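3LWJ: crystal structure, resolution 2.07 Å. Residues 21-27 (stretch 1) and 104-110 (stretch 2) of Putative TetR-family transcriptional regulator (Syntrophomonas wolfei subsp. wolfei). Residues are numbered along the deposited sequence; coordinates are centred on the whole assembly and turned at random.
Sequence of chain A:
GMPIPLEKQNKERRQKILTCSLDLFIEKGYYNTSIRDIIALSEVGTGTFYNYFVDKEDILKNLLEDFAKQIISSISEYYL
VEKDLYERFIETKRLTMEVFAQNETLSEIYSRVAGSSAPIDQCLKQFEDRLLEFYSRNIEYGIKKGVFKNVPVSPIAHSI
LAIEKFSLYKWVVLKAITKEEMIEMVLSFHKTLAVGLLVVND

Stretch 1 (21-27) SLDLFIE
Stretch 2 (104-110) ETLSEIY

Both stretches are helical throughout, with phi near -60° and psi near -45°. Their i-to-i+4 hydrogen bonds include Ile26 N to Leu22 O (3.0 Å) and Ile109 N to Thr105 O (3.0 Å). The axes approach to 9.9 Å, and their N-to-C directions diverge by 53°, so contact is confined to a short crossing. The register is set by two CA pairs, Leu22 CA to Leu106 CA at 6.8 Å and Ile26 CA to Thr105 CA at 6.9 Å. No hydrogen bond joins the helices; 333 Å² of surface is buried, largely by apolar side chains.

Glu104 stays out of reach, its t, t side chain exposed. Thr105 (chi1 p) points toward stretch 1: Thr105 OG1 lies 3.7 Å from Leu22 CG, a van der Waals contact of hydroxyl oxygen with carbon, and Thr105 CB 3.9 Å from Ile26 CG1. Ile26 (m, m) also places CD1 3.5 Å from Thr105 O, a carbonyl already engaged within its own helix.

Leu106 (t, p) leaves its backbone sideways, yet its CD1 meets Leu22 CD1 at 4.0 Å, an apolar contact that suits a buried leucine. Leu22 departs from the standard wells (chi1 -146°, chi2 34°), and its CD1 also sits 3.9 Å from Leu106 CA. One turn after Glu104, Glu108 (t, t, chi3 -46°) points toward stretch 1, but its OE1 merely touches Ile26 CD1 at 4.1 Å, a contact without polar pairing.

Ile109 (m, m), one turn beyond Thr105, is the buried centre of the apolar cluster. An aliphatic side chain suits this site: its CG1-CD1 arm meets three apolar neighbours. Ile109 CD1 packs 3.6 Å from CB of buried Phe25 (m, chi2 -16°), which points toward stretch 2, and 3.9 Å from Ile26 CD1, while Ile109 CG1 lies 4.3 Å from Leu22 CD1. Ser107 (m) and Tyr110 (chi1 t) are out of reach.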

# COMPACT_ATOMS: atom_id res chain seq x y z
N SER A 21 17.46 4.68 -17.64
CA SER A 21 17.42 3.90 -16.41
C SER A 21 16.00 3.37 -16.18
O SER A 21 15.79 2.19 -15.87
CB SER A 21 17.86 4.76 -15.20
OG SER A 21 19.22 5.14 -15.29
N LEU A 22 15.02 4.26 -16.34
CA LEU A 22 13.62 3.88 -16.25
C LEU A 22 13.35 2.75 -17.24
O LEU A 22 12.82 1.71 -16.85
CB LEU A 22 12.73 5.11 -16.51
CG LEU A 22 11.40 5.32 -15.81
CD1 LEU A 22 11.38 4.78 -14.38
CD2 LEU A 22 11.07 6.84 -15.84
N ASP A 23 13.73 2.92 -18.50
CA ASP A 23 13.45 1.89 -19.52
C ASP A 23 14.04 0.53 -19.16
O ASP A 23 13.39 -0.50 -19.33
CB ASP A 23 13.95 2.29 -20.92
CG ASP A 23 13.24 3.55 -21.48
OD1 ASP A 23 12.22 3.98 -20.92
OD2 ASP A 23 13.74 4.11 -22.47
N LEU A 24 15.30 0.53 -18.70
CA LEU A 24 15.98 -0.71 -18.31
C LEU A 24 15.34 -1.36 -17.05
O LEU A 24 15.24 -2.60 -16.94
CB LEU A 24 17.49 -0.45 -18.08
CG LEU A 24 18.43 -0.36 -19.28
CD1 LEU A 24 19.76 0.23 -18.83
CD2 LEU A 24 18.67 -1.72 -19.94
N PHE A 25 14.90 -0.52 -16.11
CA PHE A 25 14.23 -1.02 -14.91
C PHE A 25 12.94 -1.78 -15.32
O PHE A 25 12.71 -2.90 -14.86
CB PHE A 25 13.87 0.13 -13.94
CG PHE A 25 15.06 0.81 -13.29
CD1 PHE A 25 16.31 0.25 -13.28
CD2 PHE A 25 14.87 2.00 -12.60
CE1 PHE A 25 17.36 0.89 -12.67
CE2 PHE A 25 15.92 2.64 -11.99
CZ PHE A 25 17.16 2.10 -12.04
N ILE A 26 12.14 -1.16 -16.19
CA ILE A 26 10.93 -1.79 -16.76
C ILE A 26 11.24 -3.08 -17.53
O ILE A 26 10.55 -4.07 -17.38
CB ILE A 26 10.20 -0.82 -17.73
CG1 ILE A 26 9.58 0.34 -16.96
CG2 ILE A 26 9.14 -1.58 -18.55
CD1 ILE A 26 8.51 -0.07 -16.00
N GLU A 27 12.29 -3.07 -18.34
CA GLU A 27 12.60 -4.18 -19.25
C GLU A 27 13.27 -5.39 -18.58
O GLU A 27 12.93 -6.54 -18.89
CB GLU A 27 13.48 -3.66 -20.37
CG GLU A 27 13.89 -4.71 -21.36
CD GLU A 27 14.93 -4.19 -22.33
OE1 GLU A 27 14.74 -3.08 -22.86
OE2 GLU A 27 15.94 -4.90 -22.55
N GLU A 104 3.77 6.77 -16.15
CA GLU A 104 3.27 5.42 -15.99
C GLU A 104 4.35 4.41 -15.66
O GLU A 104 4.17 3.55 -14.80
CB GLU A 104 2.52 4.96 -17.22
CG GLU A 104 1.81 3.62 -17.01
CD GLU A 104 0.73 3.32 -18.05
OE1 GLU A 104 0.03 4.25 -18.50
OE2 GLU A 104 0.57 2.13 -18.40
N THR A 105 5.48 4.50 -16.35
CA THR A 105 6.52 3.51 -16.16
C THR A 105 7.15 3.67 -14.74
O THR A 105 7.42 2.68 -14.04
CB THR A 105 7.50 3.58 -17.33
OG1 THR A 105 8.05 4.90 -17.37
CG2 THR A 105 6.77 3.28 -18.72
N LEU A 106 7.33 4.92 -14.30
CA LEU A 106 7.82 5.20 -12.94
C LEU A 106 6.81 4.77 -11.87
O LEU A 106 7.22 4.23 -10.82
CB LEU A 106 8.19 6.69 -12.79
CG LEU A 106 8.72 7.15 -11.43
CD1 LEU A 106 9.87 6.25 -10.94
CD2 LEU A 106 9.13 8.59 -11.47
N SER A 107 5.53 5.04 -12.11
CA SER A 107 4.45 4.58 -11.22
C SER A 107 4.52 3.06 -11.10
O SER A 107 4.36 2.51 -10.02
CB SER A 107 3.07 5.01 -11.76
OG SER A 107 2.83 6.43 -11.63
N GLU A 108 4.78 2.38 -12.20
CA GLU A 108 4.96 0.93 -12.13
C GLU A 108 6.14 0.53 -11.23
O GLU A 108 5.97 -0.29 -10.33
CB GLU A 108 5.12 0.33 -13.51
CG GLU A 108 4.64 -1.12 -13.56
CD GLU A 108 4.89 -1.79 -14.91
OE1 GLU A 108 4.60 -1.18 -15.96
OE2 GLU A 108 5.39 -2.94 -14.88
N ILE A 109 7.33 1.11 -11.47
CA ILE A 109 8.49 0.79 -10.65
C ILE A 109 8.20 1.08 -9.18
O ILE A 109 8.41 0.23 -8.34
CB ILE A 109 9.76 1.57 -11.07
CG1 ILE A 109 10.23 1.16 -12.47
CG2 ILE A 109 10.91 1.38 -10.03
CD1 ILE A 109 10.55 -0.30 -12.63
N TYR A 110 7.67 2.28 -8.88
CA TYR A 110 7.24 2.64 -7.51
C TYR A 110 6.34 1.60 -6.88
O TYR A 110 6.46 1.30 -5.69
CB TYR A 110 6.55 3.99 -7.57
CG TYR A 110 5.84 4.46 -6.33
CD1 TYR A 110 6.49 4.54 -5.09
CD2 TYR A 110 4.50 4.91 -6.41
CE1 TYR A 110 5.81 5.01 -3.95
CE2 TYR A 110 3.83 5.39 -5.28
CZ TYR A 110 4.51 5.45 -4.06
OH TYR A 110 3.85 5.91 -2.96